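PDB 5GGY: Iron(III) ABC transporter, periplasmic iron-compound-binding protein from Vibrio cholerae, which probably binds ferric siderophores such as Desferal in the periplasm and delivers them to an ABC transporter for iron uptake. Local coordinates for residues A[227-230]-A[231-235]. Numbering follows the deposited sequence.
Sequences AEEK and KVQKS
Val-232 N donates to Glu-228 O at 3.2 Å, the first i to i+4 bond of the short surface helix 229-234. This helix follows strand 219-223 of the mixed sheet, on the outside of that lobe. Glu-228 sits at the N-cap position. Gln-233 N repeats the bond one residue on, with 3.1 Å to Glu-229 O and an N-H...O angle of 161°. The third bond, Lys-234 N to Lys-230 O, is weak.

The close-packed side is that of Val-232, the inward residue. With CG2 beside its own backbone N, that methyl packs on Glu-228 O at 3.4 Å. Pro-170 and Phe-226 cover this valine from loops. Glu-229 reaches back toward the fold, and its OE2 is hydrogen-bonded to Tyr-222 OH.

The other side is exposed and lysine-rich. Gln-233 OE1 meets the Glu-229 CG methylene at 3.8 Å; amide and carboxylate planes lie 31° apart, without a hydrogen bond. Chi1 of Lys-234 (-45°) brings its CG to 3.2 Å from Lys-230 O. The bend at chi3 keeps Lys-234 CE near Lys-230 O, at 3.4 Å. Lys-231 NZ stays 5.2 Å from Glu-228 OE2, so any attraction is probably long-range and weak. Lys-230 NZ and Lys-234 NZ are modelled, doubtfully, 3.0 Å apart. Two ammonium groups this close would disfavour each other; solvent or a lowered pKa may ease the pair.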
loop_
_atom_site.group_PDB
_atom_site.type_symbol
_atom_site.label_atom_id
_atom_site.label_comp_id
_atom_site.label_asym_id
_atom_site.label_seq_id
_atom_site.Cartn_x
_atom_site.Cartn_y
_atom_site.Cartn_z
ATOM N N ALA A 227 -24.578 -19.829 -12.230
ATOM C CA ALA A 227 -25.564 -20.906 -12.195
ATOM C C ALA A 227 -25.542 -21.799 -13.430
ATOM O O ALA A 227 -25.951 -22.955 -13.368
ATOM C CB ALA A 227 -26.962 -20.327 -12.006
ATOM N N GLU A 228 -25.063 -21.270 -14.549
ATOM C CA GLU A 228 -25.081 -22.019 -15.803
ATOM C C GLU A 228 -23.676 -22.322 -16.308
ATOM O O GLU A 228 -23.420 -22.306 -17.508
ATOM C CB GLU A 228 -25.864 -21.246 -16.863
ATOM C CG GLU A 228 -26.952 -20.361 -16.273
ATOM C CD GLU A 228 -28.210 -20.339 -17.115
ATOM O OE1 GLU A 228 -29.057 -21.237 -16.929
ATOM O OE2 GLU A 228 -28.363 -19.424 -17.953
ATOM N N GLU A 229 -22.770 -22.605 -15.380
ATOM C CA GLU A 229 -21.381 -22.900 -15.717
ATOM C C GLU A 229 -21.266 -24.165 -16.559
ATOM O O GLU A 229 -20.548 -24.193 -17.559
ATOM C CB GLU A 229 -20.535 -23.049 -14.451
ATOM C CG GLU A 229 -19.048 -23.222 -14.724
ATOM C CD GLU A 229 -18.318 -23.897 -13.577
ATOM O OE1 GLU A 229 -18.948 -24.703 -12.857
ATOM O OE2 GLU A 229 -17.112 -23.624 -13.396
ATOM N N LYS A 230 -21.978 -25.207 -16.138
ATOM C CA LYS A 230 -21.989 -26.488 -16.836
ATOM C C LYS A 230 -22.473 -26.327 -18.269
ATOM O O LYS A 230 -21.923 -26.922 -19.189
ATOM C CB LYS A 230 -22.875 -27.485 -16.089
ATOM C CG LYS A 230 -23.064 -28.823 -16.781
ATOM C CD LYS A 230 -24.541 -29.126 -16.980
ATOM C CE LYS A 230 -24.757 -30.583 -17.353
ATOM N NZ LYS A 230 -25.905 -30.758 -18.288
ATOM N N LYS A 231 -23.504 -25.507 -18.447
ATOM C CA LYS A 231 -24.078 -25.272 -19.766
ATOM C C LYS A 231 -23.067 -24.623 -20.705
ATOM O O LYS A 231 -22.982 -24.981 -21.883
ATOM C CB LYS A 231 -25.330 -24.398 -19.671
ATOM C CG LYS A 231 -25.967 -24.131 -21.020
ATOM C CD LYS A 231 -27.256 -23.333 -20.900
ATOM C CE LYS A 231 -27.933 -23.234 -22.258
ATOM N NZ LYS A 231 -28.905 -22.110 -22.353
ATOM N N VAL A 232 -22.303 -23.669 -20.182
ATOM C CA VAL A 232 -21.285 -22.996 -20.978
ATOM C C VAL A 232 -20.207 -23.977 -21.435
ATOM O O VAL A 232 -19.841 -24.005 -22.608
ATOM C CB VAL A 232 -20.632 -21.839 -20.196
ATOM C CG1 VAL A 232 -19.393 -21.329 -20.919
ATOM C CG2 VAL A 232 -21.634 -20.713 -19.991
ATOM N N GLN A 233 -19.721 -24.792 -20.504
ATOM C CA GLN A 233 -18.618 -25.711 -20.778
ATOM C C GLN A 233 -18.902 -26.708 -21.901
ATOM O O GLN A 233 -17.979 -27.167 -22.572
ATOM C CB GLN A 233 -18.248 -26.469 -19.506
ATOM C CG GLN A 233 -17.560 -25.607 -18.460
ATOM C CD GLN A 233 -17.291 -26.354 -17.173
ATOM O OE1 GLN A 233 -18.188 -26.536 -16.350
ATOM N NE2 GLN A 233 -16.050 -26.792 -16.990
ATOM N N LYS A 234 -20.174 -27.036 -22.108
ATOM C CA LYS A 234 -20.563 -27.997 -23.141
ATOM C C LYS A 234 -20.851 -27.325 -24.473
ATOM O O LYS A 234 -20.850 -27.968 -25.518
ATOM C CB LYS A 234 -21.800 -28.778 -22.712
ATOM C CG LYS A 234 -21.766 -29.289 -21.290
ATOM C CD LYS A 234 -23.144 -29.766 -20.896
ATOM C CE LYS A 234 -24.173 -28.665 -21.094
ATOM N NZ LYS A 234 -25.541 -29.126 -20.749
ATOM N N SER A 235 -21.118 -26.028 -24.427
ATOM C CA SER A 235 -21.496 -25.287 -25.622
ATOM C C SER A 235 -20.392 -25.320 -26.675
ATOM O O SER A 235 -19.203 -25.341 -26.353
ATOM C CB SER A 235 -21.843 -23.840 -25.269
ATOM O OG SER A 235 -20.742 -23.187 -24.662
#